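Local structure of binding domain (Hc) of Paraclostridial Mosquitocidal Protein 1 (Paraclostridium bifermentans, 6HOX) at residues S92-V97 with M238-Y243; S246-L249 with E255-E258; L257-S262 with D333-K338. The protein probably recognises and binds target nerve cells, as the receptor-binding part of a botulinum-like neurotoxin that specifically targets Anopheles mosquitoes. One frame throughout, in Å; residues are numbered along the deposited sequence.

In the fold
The three contacts follow one another along the chain as it passes from the N-terminal, concanavalin-like half of the binding domain to the C-terminal, trefoil-type half. Interaction 1 sets helix 233-241 and the residues after it against strand 89-96. Interaction 2, its centre about 15 Å away, closes a short loop between that helix and strand 263-267; a weak, long ion pair from Arg96 to Glu255 joins the two. Interaction 3, its centre about 11 Å from that of interaction 2 and about 26 Å from that of interaction 1, continues from Leu257 and Glu258 to meet strand 333-339. Interactions 1 and 3 place the connecting chain against the N-terminal sheet and the C-terminal half, with interaction 2 between them.

Interaction 1: S92-V97 with M238-Y243; sequences SFWIRV and MLFNSY
Trp94 and Tyr243 make the aromatic part of this contact, a T-shaped pair in which the indole presents its edge to the phenol. NE1 of Trp94 stands above the centre of the Tyr243 ring, 3.3 Å from its CG atom, and the planes meet at 83°. Tyr243 CG is anti to its carbonyl carbon (chi1 -71°), which sends the ring off beside the backbone N, and chi2 of -68° turns its face to the indole edge.

Apolar packing extends the pair. The six-membered part of the indole brings CZ2 of Trp94 to 3.8 Å from CB of Tyr243, while its CH2 lies 3.9 Å from CE1 of Phe240, whose side chain crosses it at about a right angle. Two residues earlier on the strand, CD2 of Leu239 rests 3.7 Å from Ser92 OG; a small serine suits position 92, where this methyl comes close to the strand.

Polar contact passes through water: one molecule lies 2.8 Å from Ser92 OG and 2.7 Å from Tyr243 OH.

Strand 89-96 is part of the antiparallel sheet of the N-terminal, concanavalin-like half; helix 233-241 and the residues after it pack on it as the chain leaves for the trefoil-type half. Arg58, by a cation-pi contact, and His168 also meet Trp94. Chemically, the indole N-H edge meets the pi face of the tyrosine, and the hydrogen-bonded link between the segments is the water shared by two hydroxyls.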
loop_
_atom_site.group_PDB
_atom_site.type_symbol
_atom_site.label_atom_id
_atom_site.label_comp_id
_atom_site.label_asym_id
_atom_site.label_seq_id
_atom_site.Cartn_x
_atom_site.Cartn_y
_atom_site.Cartn_z
ATOM N N SER A 92 8.901 14.264 1.169
ATOM C CA SER A 92 8.214 12.987 1.461
ATOM C C SER A 92 6.761 13.040 0.975
ATOM O O SER A 92 6.172 14.109 0.838
ATOM C CB SER A 92 8.312 12.600 2.920
ATOM O OG SER A 92 7.547 13.439 3.776
ATOM N N PHE A 93 6.205 11.868 0.663
ATOM C CA PHE A 93 4.816 11.775 0.230
ATOM C C PHE A 93 4.359 10.316 0.179
ATOM O O PHE A 93 5.156 9.352 -0.079
ATOM C CB PHE A 93 4.618 12.426 -1.147
ATOM C CG PHE A 93 5.480 11.887 -2.264
ATOM C CD1 PHE A 93 6.757 12.382 -2.478
ATOM C CD2 PHE A 93 5.003 10.918 -3.125
ATOM C CE1 PHE A 93 7.555 11.891 -3.495
ATOM C CE2 PHE A 93 5.785 10.454 -4.168
ATOM C CZ PHE A 93 7.067 10.928 -4.341
ATOM N N TRP A 94 3.049 10.164 0.407
ATOM C CA TRP A 94 2.339 8.935 0.127
ATOM C C TRP A 94 1.834 9.006 -1.308
ATOM O O TRP A 94 1.263 10.031 -1.703
ATOM C CB TRP A 94 1.180 8.753 1.103
ATOM C CG TRP A 94 1.600 8.260 2.450
ATOM C CD1 TRP A 94 1.724 8.984 3.599
ATOM C CD2 TRP A 94 1.945 6.905 2.788
ATOM N NE1 TRP A 94 2.103 8.173 4.633
ATOM C CE2 TRP A 94 2.237 6.890 4.170
ATOM C CE3 TRP A 94 2.007 5.703 2.068
ATOM C CZ2 TRP A 94 2.623 5.723 4.827
ATOM C CZ3 TRP A 94 2.364 4.546 2.730
ATOM C CH2 TRP A 94 2.664 4.561 4.090
ATOM N N ILE A 95 2.035 7.917 -2.052
ATOM C CA ILE A 95 1.588 7.804 -3.416
ATOM C C ILE A 95 0.917 6.445 -3.621
ATOM O O ILE A 95 1.351 5.419 -3.079
ATOM C CB ILE A 95 2.748 8.028 -4.407
ATOM C CG1 ILE A 95 2.206 8.409 -5.789
ATOM C CG2 ILE A 95 3.685 6.834 -4.467
ATOM C CD1 ILE A 95 3.290 8.757 -6.799
ATOM N N ARG A 96 -0.160 6.456 -4.403
ATOM C CA ARG A 96 -0.789 5.252 -4.872
ATOM C C ARG A 96 -0.944 5.373 -6.387
ATOM O O ARG A 96 -1.727 6.199 -6.865
ATOM C CB ARG A 96 -2.132 5.034 -4.173
ATOM C CG ARG A 96 -2.725 3.646 -4.375
ATOM C CD ARG A 96 -4.053 3.500 -3.668
ATOM N NE ARG A 96 -4.708 2.222 -3.923
ATOM C CZ ARG A 96 -5.933 1.912 -3.507
ATOM N NH1 ARG A 96 -6.703 2.836 -2.963
ATOM N NH2 ARG A 96 -6.400 0.685 -3.655
ATOM N N VAL A 97 -0.145 4.584 -7.103
ATOM C CA VAL A 97 -0.110 4.521 -8.538
ATOM C C VAL A 97 -0.797 3.252 -9.009
ATOM O O VAL A 97 -0.467 2.173 -8.516
ATOM C CB VAL A 97 1.340 4.539 -9.039
ATOM C CG1 VAL A 97 1.415 4.462 -10.556
ATOM C CG2 VAL A 97 2.102 5.742 -8.492
ATOM N N MET A 238 11.793 6.760 11.230
ATOM C CA MET A 238 10.910 7.340 12.249
ATOM C C MET A 238 9.721 8.045 11.576
ATOM O O MET A 238 8.589 7.921 12.035
ATOM C CB MET A 238 11.736 8.315 13.091
ATOM C CG MET A 238 10.990 9.120 14.117
ATOM S SD MET A 238 12.181 10.181 15.034
ATOM C CE MET A 238 13.426 8.993 15.546
ATOM N N LEU A 239 9.984 8.791 10.491
ATOM C CA LEU A 239 8.919 9.487 9.753
ATOM C C LEU A 239 7.918 8.452 9.208
ATOM O O LEU A 239 6.676 8.604 9.329
ATOM C CB LEU A 239 9.543 10.304 8.620
ATOM C CG LEU A 239 8.554 10.918 7.624
ATOM C CD1 LEU A 239 7.619 11.875 8.330
ATOM C CD2 LEU A 239 9.284 11.636 6.505
ATOM N N PHE A 240 8.447 7.376 8.617
ATOM C CA PHE A 240 7.594 6.345 8.042
ATOM C C PHE A 240 6.721 5.718 9.136
ATOM O O PHE A 240 5.499 5.566 8.951
ATOM C CB PHE A 240 8.422 5.300 7.303
ATOM C CG PHE A 240 7.628 4.104 6.835
ATOM C CD1 PHE A 240 6.772 4.209 5.753
ATOM C CD2 PHE A 240 7.748 2.880 7.468
ATOM C CE1 PHE A 240 6.041 3.118 5.315
ATOM C CE2 PHE A 240 7.019 1.784 7.040
ATOM C CZ PHE A 240 6.179 1.899 5.951
ATOM N N ASN A 241 7.362 5.358 10.262
ATOM C CA ASN A 241 6.713 4.701 11.390
ATOM C C ASN A 241 5.608 5.585 11.973
ATOM O O ASN A 241 4.610 5.061 12.500
ATOM C CB ASN A 241 7.722 4.309 12.470
ATOM C CG ASN A 241 8.610 3.167 12.044
ATOM O OD1 ASN A 241 8.242 2.362 11.190
ATOM N ND2 ASN A 241 9.797 3.091 12.621
ATOM N N SER A 242 5.761 6.909 11.847
ATOM C CA SER A 242 4.850 7.837 12.479
ATOM C C SER A 242 3.475 7.785 11.809
ATOM O O SER A 242 2.501 8.263 12.376
ATOM C CB SER A 242 5.415 9.240 12.510
ATOM O OG SER A 242 5.346 9.874 11.240
ATOM N N TYR A 243 3.396 7.223 10.602
ATOM C CA TYR A 243 2.127 7.089 9.888
ATOM C C TYR A 243 1.334 5.849 10.328
ATOM O O TYR A 243 0.219 5.652 9.852
ATOM C CB TYR A 243 2.384 7.065 8.386
ATOM C CG TYR A 243 2.821 8.408 7.870
ATOM C CD1 TYR A 243 1.934 9.468 7.870
ATOM C CD2 TYR A 243 4.114 8.633 7.423
ATOM C CE1 TYR A 243 2.309 10.719 7.410
ATOM C CE2 TYR A 243 4.497 9.880 6.948
ATOM C CZ TYR A 243 3.594 10.928 6.954
ATOM O OH TYR A 243 3.950 12.173 6.515
HETATM O O HOH W 1 4.974 12.277 4.001
#

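Interaction 2: S246-L249 with E255-E258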
loop_
_atom_site.group_PDB
_atom_site.type_symbol
_atom_site.label_atom_id
_atom_site.label_comp_id
_atom_site.label_asym_id
_atom_site.label_seq_id
_atom_site.Cartn_x
_atom_site.Cartn_y
_atom_site.Cartn_z
ATOM N N SER A 246 -1.366 4.059 15.202
ATOM C CA SER A 246 -2.606 3.545 15.764
ATOM C C SER A 246 -2.648 2.016 15.660
ATOM O O SER A 246 -1.788 1.376 15.059
ATOM C CB SER A 246 -3.790 4.177 15.105
ATOM O OG SER A 246 -3.963 3.643 13.807
ATOM N N ASN A 247 -3.686 1.436 16.253
ATOM C CA ASN A 247 -3.819 -0.006 16.356
ATOM C C ASN A 247 -4.748 -0.550 15.265
ATOM O O ASN A 247 -5.112 -1.708 15.317
ATOM C CB ASN A 247 -4.271 -0.386 17.765
ATOM C CG ASN A 247 -3.160 -0.163 18.761
ATOM O OD1 ASN A 247 -1.985 -0.343 18.433
ATOM N ND2 ASN A 247 -3.513 0.274 19.959
ATOM N N ILE A 248 -5.111 0.274 14.273
ATOM C CA ILE A 248 -5.975 -0.185 13.198
ATOM C C ILE A 248 -5.172 -1.159 12.329
ATOM O O ILE A 248 -3.976 -0.964 12.107
ATOM C CB ILE A 248 -6.552 0.981 12.375
ATOM C CG1 ILE A 248 -5.454 1.708 11.598
ATOM C CG2 ILE A 248 -7.382 1.914 13.251
ATOM C CD1 ILE A 248 -5.930 2.889 10.799
ATOM N N LEU A 249 -5.833 -2.221 11.875
ATOM C CA LEU A 249 -5.259 -3.110 10.884
ATOM C C LEU A 249 -5.454 -2.481 9.500
ATOM O O LEU A 249 -6.120 -1.465 9.339
ATOM C CB LEU A 249 -5.927 -4.489 10.997
ATOM C CG LEU A 249 -5.603 -5.258 12.279
ATOM C CD1 LEU A 249 -6.379 -6.565 12.333
ATOM C CD2 LEU A 249 -4.113 -5.516 12.383
ATOM N N GLU A 255 -4.903 0.717 3.227
ATOM C CA GLU A 255 -6.004 1.505 3.788
ATOM C C GLU A 255 -6.571 0.797 5.014
ATOM O O GLU A 255 -6.319 -0.381 5.235
ATOM C CB GLU A 255 -7.039 1.784 2.702
ATOM C CG GLU A 255 -6.393 2.454 1.499
ATOM C CD GLU A 255 -7.336 3.257 0.625
ATOM O OE1 GLU A 255 -8.531 2.923 0.574
ATOM O OE2 GLU A 255 -6.858 4.204 -0.015
ATOM N N PRO A 256 -7.252 1.522 5.923
ATOM C CA PRO A 256 -7.749 0.908 7.153
ATOM C C PRO A 256 -8.670 -0.288 6.860
ATOM O O PRO A 256 -9.502 -0.224 5.962
ATOM C CB PRO A 256 -8.481 2.057 7.849
ATOM C CG PRO A 256 -7.794 3.298 7.313
ATOM C CD PRO A 256 -7.514 2.970 5.861
ATOM N N LEU A 257 -8.472 -1.386 7.603
ATOM C CA LEU A 257 -9.281 -2.581 7.468
ATOM C C LEU A 257 -10.656 -2.279 8.085
ATOM O O LEU A 257 -10.731 -1.646 9.126
ATOM C CB LEU A 257 -8.571 -3.736 8.177
ATOM C CG LEU A 257 -9.194 -5.123 7.988
ATOM C CD1 LEU A 257 -9.092 -5.576 6.536
ATOM C CD2 LEU A 257 -8.524 -6.140 8.901
ATOM N N GLU A 258 -11.741 -2.706 7.445
ATOM C CA GLU A 258 -13.088 -2.337 7.938
ATOM C C GLU A 258 -13.952 -3.561 8.230
ATOM O O GLU A 258 -13.799 -4.600 7.605
ATOM C CB GLU A 258 -13.852 -1.489 6.925
ATOM C CG GLU A 258 -13.162 -0.181 6.569
ATOM C CD GLU A 258 -13.942 0.646 5.559
ATOM O OE1 GLU A 258 -15.193 0.476 5.480
ATOM O OE2 GLU A 258 -13.304 1.463 4.858
#
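Leu249 and Leu257 make the close part of this contact, through backbone and side chain together. The amide N of Leu257 donates to O of Leu249 over 2.9 Å in a nearly straight bond (170° at the hydrogen), although the donor approaches from above the carbonyl plane. Beside this bond the two leucines lie alongside each other and point the same way, with CB of Leu249 3.7 Å from CD2 of Leu257. In Leu257, chi1 of -173° and chi2 of 66° together put CD2 beside that CB. Branched apolar residues fit here because both also pack on Leu372 of strand 369-373, in the trefoil-type half of the binding domain. The bond thus closes a short loop in the irregular chain leading from helix 233-241 into that half, and Val329 pairs by backbone hydrogen bonds with both leucines.

The other side is looser and partly exposed. Ile248 meets Pro256 through a single methyl, CD1, at 4.0 Å from CG of the ring. Proline probably suits this position because no amide hydrogen bond is needed and the ring offers apolar surface to Ile248. Next to it Glu255 turns away, and its OE2 accepts a hydrogen bond from Trp166 NE1.

Interaction 3: L257-S262 with D333-K338; sequences LEYNKS and DVADVK
Tyr259 and Ala335 are the closest pair along the two backbones, yet their CA atoms are still 9.0 Å apart, so side chains must bridge the gap between the irregular segment 257-262 and the broken strand 333-339. Tyr259 does most of this. With CG anti to its carbonyl carbon and beside the backbone N (chi1 -70°), its ring reaches toward the strand, and the hydroxyl OH donates to OD2 of Asp333 in a short hydrogen bond of 2.6 Å. The carboxylate is met on its anti side, with the phenol oxygen 34° out of the carboxylate plane; ring and carboxylate are themselves close to coplanar, 16° apart. At the edge of the same ring, in its plane, the CB methyl of Ala335 lies 4.0 Å from CE1 of Tyr259. Tyrosine suits the place because it combines a long flat apolar body with a polar end, and alanine because its single methyl lets that body come up to the strand.

The strand belongs to the trefoil-type C-terminal half of the binding domain, while the 257-262 segment leads into strand 263-267. Both polar atoms of the bridge have second partners. Tyr259 OH also hydrogen-bonds to Asn321 ND2, and Asp333 OD2 accepts from the amide N of Arg330, so each oxygen has two partners, which fixes where the hydroxyl and carboxylate oxygens sit. Just before Tyr259 in the chain, Glu258 OE2 forms a salt bridge with Lys327.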
loop_
_atom_site.group_PDB
_atom_site.type_symbol
_atom_site.label_atom_id
_atom_site.label_comp_id
_atom_site.label_asym_id
_atom_site.label_seq_id
_atom_site.Cartn_x
_atom_site.Cartn_y
_atom_site.Cartn_z
ATOM N N LEU A 257 -8.472 -1.386 7.603
ATOM C CA LEU A 257 -9.281 -2.581 7.468
ATOM C C LEU A 257 -10.656 -2.279 8.085
ATOM O O LEU A 257 -10.731 -1.646 9.126
ATOM C CB LEU A 257 -8.571 -3.736 8.177
ATOM C CG LEU A 257 -9.194 -5.123 7.988
ATOM C CD1 LEU A 257 -9.092 -5.576 6.536
ATOM C CD2 LEU A 257 -8.524 -6.140 8.901
ATOM N N GLU A 258 -11.741 -2.706 7.445
ATOM C CA GLU A 258 -13.088 -2.337 7.938
ATOM C C GLU A 258 -13.952 -3.561 8.230
ATOM O O GLU A 258 -13.799 -4.600 7.605
ATOM C CB GLU A 258 -13.852 -1.489 6.925
ATOM C CG GLU A 258 -13.162 -0.181 6.569
ATOM C CD GLU A 258 -13.942 0.646 5.559
ATOM O OE1 GLU A 258 -15.193 0.476 5.480
ATOM O OE2 GLU A 258 -13.304 1.463 4.858
ATOM N N TYR A 259 -14.921 -3.352 9.127
ATOM C CA TYR A 259 -15.991 -4.281 9.394
ATOM C C TYR A 259 -17.095 -4.107 8.353
ATOM O O TYR A 259 -17.291 -3.025 7.817
ATOM C CB TYR A 259 -16.588 -4.056 10.785
ATOM C CG TYR A 259 -15.693 -4.452 11.925
ATOM C CD1 TYR A 259 -15.378 -5.782 12.123
ATOM C CD2 TYR A 259 -15.173 -3.513 12.812
ATOM C CE1 TYR A 259 -14.560 -6.184 13.163
ATOM C CE2 TYR A 259 -14.340 -3.901 13.854
ATOM C CZ TYR A 259 -14.040 -5.244 14.030
ATOM O OH TYR A 259 -13.273 -5.682 15.071
ATOM N N ASN A 260 -17.803 -5.208 8.090
ATOM C CA ASN A 260 -19.006 -5.197 7.279
ATOM C C ASN A 260 -18.686 -4.697 5.864
ATOM O O ASN A 260 -19.525 -4.063 5.229
ATOM C CB ASN A 260 -20.105 -4.358 7.943
ATOM C CG ASN A 260 -21.459 -4.544 7.299
ATOM O OD1 ASN A 260 -21.816 -5.661 6.935
ATOM N ND2 ASN A 260 -22.190 -3.455 7.103
ATOM N N LYS A 261 -17.502 -5.049 5.354
ATOM C CA LYS A 261 -17.074 -4.663 4.024
ATOM C C LYS A 261 -16.612 -5.903 3.255
ATOM O O LYS A 261 -15.784 -6.688 3.770
ATOM C CB LYS A 261 -15.954 -3.637 4.128
ATOM C CG LYS A 261 -15.297 -3.239 2.814
ATOM C CD LYS A 261 -14.205 -2.219 3.027
ATOM C CE LYS A 261 -13.473 -1.883 1.755
ATOM N NZ LYS A 261 -12.823 -0.560 1.851
ATOM N N SER A 262 -17.161 -6.078 2.039
ATOM C CA SER A 262 -16.869 -7.255 1.206
ATOM C C SER A 262 -15.398 -7.260 0.788
ATOM O O SER A 262 -14.907 -6.296 0.205
ATOM C CB SER A 262 -17.751 -7.347 -0.009
ATOM O OG SER A 262 -18.989 -7.915 0.353
ATOM N N ASP A 333 -8.925 -7.389 18.042
ATOM C CA ASP A 333 -10.392 -7.458 18.039
ATOM C C ASP A 333 -10.827 -8.908 17.827
ATOM O O ASP A 333 -10.219 -9.615 17.035
ATOM C CB ASP A 333 -11.014 -6.612 16.929
ATOM C CG ASP A 333 -11.045 -5.119 17.219
ATOM O OD1 ASP A 333 -10.679 -4.726 18.353
ATOM O OD2 ASP A 333 -11.459 -4.364 16.303
ATOM N N VAL A 334 -11.888 -9.316 18.536
ATOM C CA VAL A 334 -12.512 -10.593 18.332
ATOM C C VAL A 334 -13.601 -10.400 17.279
ATOM O O VAL A 334 -14.427 -9.497 17.373
ATOM C CB VAL A 334 -13.069 -11.197 19.637
ATOM C CG1 VAL A 334 -13.948 -12.414 19.360
ATOM C CG2 VAL A 334 -11.935 -11.581 20.573
ATOM N N ALA A 335 -13.557 -11.228 16.242
ATOM C CA ALA A 335 -14.412 -11.010 15.092
ATOM C C ALA A 335 -14.592 -12.331 14.338
ATOM O O ALA A 335 -13.792 -13.254 14.464
ATOM C CB ALA A 335 -13.815 -9.923 14.221
ATOM N N ASP A 336 -15.681 -12.422 13.583
ATOM C CA ASP A 336 -15.923 -13.570 12.760
ATOM C C ASP A 336 -15.684 -13.190 11.311
ATOM O O ASP A 336 -15.845 -12.038 10.930
ATOM C CB ASP A 336 -17.322 -14.127 13.001
ATOM C CG ASP A 336 -17.394 -14.805 14.357
ATOM O OD1 ASP A 336 -16.493 -15.653 14.665
ATOM O OD2 ASP A 336 -18.303 -14.459 15.106
ATOM N N VAL A 337 -15.273 -14.189 10.536
ATOM C CA VAL A 337 -15.173 -14.074 9.093
ATOM C C VAL A 337 -16.367 -14.808 8.482
ATOM O O VAL A 337 -16.428 -16.052 8.513
ATOM C CB VAL A 337 -13.832 -14.632 8.590
ATOM C CG1 VAL A 337 -13.695 -14.486 7.089
ATOM C CG2 VAL A 337 -12.657 -13.985 9.319
ATOM N N LYS A 338 -17.295 -14.013 7.944
ATOM C CA LYS A 338 -18.556 -14.454 7.389
ATOM C C LYS A 338 -18.403 -14.616 5.875
ATOM O O LYS A 338 -17.931 -13.705 5.163
ATOM C CB LYS A 338 -19.639 -13.429 7.722
ATOM C CG LYS A 338 -21.017 -13.665 7.122
ATOM C CD LYS A 338 -21.939 -12.496 7.435
ATOM C CE LYS A 338 -23.076 -12.319 6.454
ATOM N NZ LYS A 338 -23.619 -10.937 6.506
#